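Sensor histidine kinase (Pseudomonas syringae pv. tomato, PDB 3CIT) probably acts as a dimeric phosphorelay sensor kinase of a two-component regulatory system, represented in this crystal structure by its GAF domain alone. Local coordinates at residues Leu16-Thr20 and Ser133-Leu137; Leu51-Gly55 and Ser111-Leu115. Residues are numbered along the deposited sequence.

Contact 1. Residues Leu16-Thr20 and Ser133-Leu137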
loop_
_atom_site.group_PDB
_atom_site.type_symbol
_atom_site.label_atom_id
_atom_site.label_comp_id
_atom_site.label_asym_id
_atom_site.label_seq_id
_atom_site.Cartn_x
_atom_site.Cartn_y
_atom_site.Cartn_z
ATOM N N LEU A 16 8.299 -0.254 -18.014
ATOM C CA LEU A 16 9.285 0.088 -16.977
ATOM C C LEU A 16 9.510 -1.114 -16.058
ATOM O O LEU A 16 10.656 -1.522 -15.792
ATOM C CB LEU A 16 8.824 1.299 -16.139
ATOM C CG LEU A 16 9.672 1.711 -14.907
ATOM C CD1 LEU A 16 10.980 2.427 -15.341
ATOM C CD2 LEU A 16 8.883 2.554 -13.912
ATOM N N LEU A 17 8.418 -1.680 -15.592
ATOM C CA LEU A 17 8.451 -2.783 -14.643
ATOM C C LEU A 17 8.983 -4.098 -15.255
ATOM O O LEU A 17 9.899 -4.696 -14.704
ATOM C CB LEU A 17 7.047 -3.009 -14.052
ATOM C CG LEU A 17 6.541 -1.900 -13.126
ATOM C CD1 LEU A 17 5.075 -2.047 -12.844
ATOM C CD2 LEU A 17 7.379 -1.933 -11.867
ATOM N N VAL A 18 8.397 -4.541 -16.361
ATOM C CA VAL A 18 8.823 -5.775 -17.012
ATOM C C VAL A 18 10.255 -5.654 -17.507
ATOM O O VAL A 18 11.096 -6.505 -17.194
ATOM C CB VAL A 18 7.823 -6.230 -18.098
ATOM C CG1 VAL A 18 8.392 -7.417 -18.950
ATOM C CG2 VAL A 18 6.464 -6.607 -17.435
ATOM N N ASP A 19 10.567 -4.582 -18.221
ATOM C CA ASP A 19 11.892 -4.435 -18.787
ATOM C C ASP A 19 12.972 -4.310 -17.708
ATOM O O ASP A 19 14.018 -4.968 -17.792
ATOM C CB ASP A 19 11.945 -3.238 -19.733
ATOM C CG ASP A 19 11.157 -3.470 -21.009
ATOM O OD1 ASP A 19 10.644 -4.595 -21.198
ATOM O OD2 ASP A 19 11.068 -2.541 -21.842
ATOM N N THR A 20 12.730 -3.483 -16.697
ATOM C CA THR A 20 13.732 -3.304 -15.635
ATOM C C THR A 20 13.814 -4.544 -14.722
ATOM O O THR A 20 14.898 -4.978 -14.307
ATOM C CB THR A 20 13.473 -2.039 -14.817
ATOM O OG1 THR A 20 13.223 -0.933 -15.696
ATOM C CG2 THR A 20 14.704 -1.705 -13.905
ATOM N N SER A 133 4.020 2.275 -9.408
ATOM C CA SER A 133 4.962 1.558 -10.259
ATOM C C SER A 133 6.391 1.721 -9.739
ATOM O O SER A 133 7.136 0.735 -9.655
ATOM C CB SER A 133 4.810 2.036 -11.718
ATOM O OG SER A 133 3.504 1.765 -12.165
ATOM N N LEU A 134 6.786 2.949 -9.384
ATOM C CA LEU A 134 8.115 3.181 -8.805
ATOM C C LEU A 134 8.289 2.448 -7.478
ATOM O O LEU A 134 9.361 1.919 -7.220
ATOM C CB LEU A 134 8.405 4.677 -8.615
ATOM C CG LEU A 134 8.480 5.477 -9.918
ATOM C CD1 LEU A 134 8.721 6.947 -9.670
ATOM C CD2 LEU A 134 9.579 4.921 -10.831
ATOM N N GLN A 135 7.252 2.410 -6.649
ATOM C CA GLN A 135 7.303 1.633 -5.416
ATOM C C GLN A 135 7.533 0.146 -5.693
ATOM O O GLN A 135 8.344 -0.510 -5.038
ATOM C CB GLN A 135 6.039 1.839 -4.565
ATOM C CG GLN A 135 6.101 1.010 -3.255
ATOM C CD GLN A 135 7.322 1.383 -2.331
ATOM O OE1 GLN A 135 8.406 0.697 -2.304
ATOM N NE2 GLN A 135 7.145 2.479 -1.587
ATOM N N LEU A 136 6.830 -0.414 -6.672
ATOM C CA LEU A 136 7.110 -1.805 -7.051
ATOM C C LEU A 136 8.535 -1.983 -7.601
ATOM O O LEU A 136 9.209 -2.976 -7.321
ATOM C CB LEU A 136 6.083 -2.326 -8.058
ATOM C CG LEU A 136 6.263 -3.797 -8.467
ATOM C CD1 LEU A 136 6.171 -4.732 -7.231
ATOM C CD2 LEU A 136 5.222 -4.187 -9.522
ATOM N N LEU A 137 8.999 -1.064 -8.434
ATOM C CA LEU A 137 10.401 -1.144 -8.917
ATOM C C LEU A 137 11.410 -1.191 -7.732
ATOM O O LEU A 137 12.392 -1.975 -7.748
ATOM C CB LEU A 137 10.710 0.045 -9.799
ATOM C CG LEU A 137 11.961 -0.032 -10.637
ATOM C CD1 LEU A 137 11.891 -1.306 -11.491
ATOM C CD2 LEU A 137 11.983 1.238 -11.512
#
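Two helical turns run side by side in nearly the same direction, one from helix 3-26 and the other from helix 128-156. Their axes diverge by 18° (signed crossing angle -18°) and come no closer than 10.2 Å, a gap filled largely by leucine side chains. The nearest backbone approach pairs Leu-17 CA with Leu-137 CA at 6.3 Å. Leu-17 loses more surface here than any other residue: its CD2 lies 3.5 Å from Ser-133 O, 3.9 Å from Leu-136 CD2 and 3.9 Å from Leu-137 N, so the methyl rests directly on the facing helix backbone. Beside it, Leu-16 CD2 meets Leu-134 CD2 at 3.9 Å, and Leu-16 CD1 lies 4.1 Å from Leu-137 CD2. One turn on, Thr-20 CG2 approaches Leu-137 CD1 to 3.7 Å. The hydroxyl of Thr-20 turns back to its own helix, OG1 donating to Leu-16 O at 2.6 Å, and also pairs with Arg-39 of helix 29-43; that of Ser-133 bonds to Glu-129 O. Leu-14 of the second subunit packs on Leu-17 and Ser-133, and Leu-17 of that subunit on Leu-136, so the helix pair continues into a helical interface between subunits, consistent with dimerisation. With no hydrogen bond crossing between the helices and 321 Å² buried, this near-parallel pairing rests on apolar fit, the hydroxyls of Thr-20 and Ser-133 being bonded within their own helices.

Contact 2. Residues Leu51-Gly55 and Ser111-Leu115; sequences LLEWG and SFGTL
Trp-54, Thr-114 and Phe-112 dominate this antiparallel pairing of strand 48-53 with strand 111-119, whose short segments run at 167° with axes 4.6 Å apart. Leu-52 and Thr-114 form the hydrogen-bonded pair: Leu-52 N to Thr-114 O and Thr-114 N to Leu-52 O, both 3.0 Å. They are flanked by the non-hydrogen-bonded pairs Leu-51/Leu-115 (CA-CA 4.7 Å) and Glu-53/Gly-113 (CA-CA 4.0 Å). Most backbone is extended, but Phe-112 (phi/psi -109/9) breaks the pleat. Trp-54 N still donates to Phe-112 O at 2.9 Å, yet no return bond forms. Trp-54, with chi1 p and chi2 82°, lays its indole across the opposing strand. NE1 donates to Ser-111 O (2.9 Å), Gly-113 CA sits 3.5 Å from the six-membered ring centroid and Phe-112 CA 3.9 Å from the five-membered one, both CH-pi contacts over the face. Thr-114 has chi1 at -34°, between rotamer wells, which brings its OG1 to 3.1 Å from Trp-54 CH2 at the ring edge. A CB on Gly-113 would clash with Leu-52 O. Leu-51 CD1 meets Leu-115 CD1 at 4.1 Å on the face that also carries Glu-53, which pairs with Arg-33 and Thr-63; the phenyl of Phe-112 (chi1 p) reaches helix 128-156. Leu-52 and Thr-114 point to the other face. The whole is a pair of inner strands in the five-stranded antiparallel sheet, order 2-1-5-4-3, of a GAF domain.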
loop_
_atom_site.group_PDB
_atom_site.type_symbol
_atom_site.label_atom_id
_atom_site.label_comp_id
_atom_site.label_asym_id
_atom_site.label_seq_id
_atom_site.Cartn_x
_atom_site.Cartn_y
_atom_site.Cartn_z
ATOM N N LEU A 51 20.110 6.421 -3.648
ATOM C CA LEU A 51 19.714 5.214 -2.957
ATOM C C LEU A 51 20.456 5.141 -1.620
ATOM O O LEU A 51 21.681 5.311 -1.555
ATOM C CB LEU A 51 20.033 3.999 -3.819
ATOM C CG LEU A 51 19.618 2.657 -3.249
ATOM C CD1 LEU A 51 18.041 2.551 -3.085
ATOM C CD2 LEU A 51 20.148 1.549 -4.156
ATOM N N LEU A 52 19.693 4.917 -0.553
ATOM C CA LEU A 52 20.227 4.807 0.793
ATOM C C LEU A 52 20.031 3.379 1.242
ATOM O O LEU A 52 18.966 2.816 1.025
ATOM C CB LEU A 52 19.449 5.704 1.740
ATOM C CG LEU A 52 19.520 7.193 1.495
ATOM C CD1 LEU A 52 18.716 7.926 2.587
ATOM C CD2 LEU A 52 20.999 7.667 1.448
ATOM N N GLU A 53 21.037 2.799 1.878
ATOM C CA GLU A 53 20.920 1.470 2.454
ATOM C C GLU A 53 21.562 1.435 3.840
ATOM O O GLU A 53 22.530 2.151 4.107
ATOM C CB GLU A 53 21.557 0.428 1.553
ATOM C CG GLU A 53 20.781 0.197 0.258
ATOM C CD GLU A 53 21.580 -0.622 -0.725
ATOM O OE1 GLU A 53 21.926 -1.760 -0.376
ATOM O OE2 GLU A 53 21.845 -0.122 -1.838
ATOM N N TRP A 54 20.981 0.638 4.725
ATOM C CA TRP A 54 21.474 0.504 6.108
ATOM C C TRP A 54 21.318 -0.937 6.599
ATOM O O TRP A 54 20.556 -1.698 6.056
ATOM C CB TRP A 54 20.742 1.476 7.031
ATOM C CG TRP A 54 19.248 1.397 6.954
ATOM C CD1 TRP A 54 18.433 0.500 7.591
ATOM C CD2 TRP A 54 18.403 2.241 6.198
ATOM N NE1 TRP A 54 17.123 0.730 7.256
ATOM C CE2 TRP A 54 17.072 1.793 6.398
ATOM C CE3 TRP A 54 18.629 3.322 5.345
ATOM C CZ2 TRP A 54 15.991 2.412 5.811
ATOM C CZ3 TRP A 54 17.543 3.953 4.773
ATOM C CH2 TRP A 54 16.239 3.479 4.989
ATOM N N GLY A 55 22.059 -1.303 7.628
ATOM C CA GLY A 55 21.991 -2.645 8.213
ATOM C C GLY A 55 21.608 -2.505 9.676
ATOM O O GLY A 55 20.886 -1.539 10.022
ATOM N N SER A 111 12.415 -2.240 6.693
ATOM C CA SER A 111 12.984 -1.658 5.470
ATOM C C SER A 111 14.480 -1.486 5.705
ATOM O O SER A 111 14.870 -0.999 6.778
ATOM C CB SER A 111 12.330 -0.312 5.184
ATOM O OG SER A 111 12.973 0.358 4.099
ATOM N N PHE A 112 15.300 -1.835 4.719
ATOM C CA PHE A 112 16.757 -1.666 4.777
ATOM C C PHE A 112 17.303 -0.569 3.862
ATOM O O PHE A 112 18.510 -0.438 3.680
ATOM C CB PHE A 112 17.449 -2.990 4.466
ATOM C CG PHE A 112 17.242 -3.500 3.052
ATOM C CD1 PHE A 112 18.052 -3.084 2.017
ATOM C CD2 PHE A 112 16.273 -4.446 2.784
ATOM C CE1 PHE A 112 17.890 -3.613 0.718
ATOM C CE2 PHE A 112 16.107 -4.973 1.500
ATOM C CZ PHE A 112 16.887 -4.528 0.468
ATOM N N GLY A 113 16.430 0.216 3.264
ATOM C CA GLY A 113 16.883 1.309 2.429
ATOM C C GLY A 113 15.717 2.077 1.875
ATOM O O GLY A 113 14.563 1.727 2.145
ATOM N N THR A 114 16.035 3.145 1.150
ATOM C CA THR A 114 15.052 4.009 0.517
ATOM C C THR A 114 15.593 4.494 -0.792
ATOM O O THR A 114 16.737 4.961 -0.853
ATOM C CB THR A 114 14.743 5.317 1.296
ATOM O OG1 THR A 114 14.832 5.071 2.692
ATOM C CG2 THR A 114 13.375 5.759 0.907
ATOM N N LEU A 115 14.776 4.383 -1.833
ATOM C CA LEU A 115 15.033 5.074 -3.076
ATOM C C LEU A 115 14.490 6.493 -2.905
ATOM O O LEU A 115 13.318 6.672 -2.521
ATOM C CB LEU A 115 14.366 4.287 -4.223
ATOM C CG LEU A 115 14.579 4.695 -5.668
ATOM C CD1 LEU A 115 16.066 4.627 -5.998
ATOM C CD2 LEU A 115 13.713 3.776 -6.632
#

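Contact 1 belongs to the helical layer and contact 2 to the sheet packed against it, their centres 18 Å apart on opposite sides of the chain's centre. Their nearest atoms stay about 5 Å apart without touching. Helix 29-43 bridges them: Val-36 meets Leu-137 and Leu-115, while Ala-40 meets Leu-134 and Leu-115. The chain joins them too, since strand 111-119 leads into helix 128-156, and contact 2 is nested within the loop closed by contact 1. The subunit interface adjoins contact 1, whereas no other chain of the assembly touches contact 2. A glycerol, probably from crystallisation, lies about 4 Å from the Leu-52 side chain in contact 2.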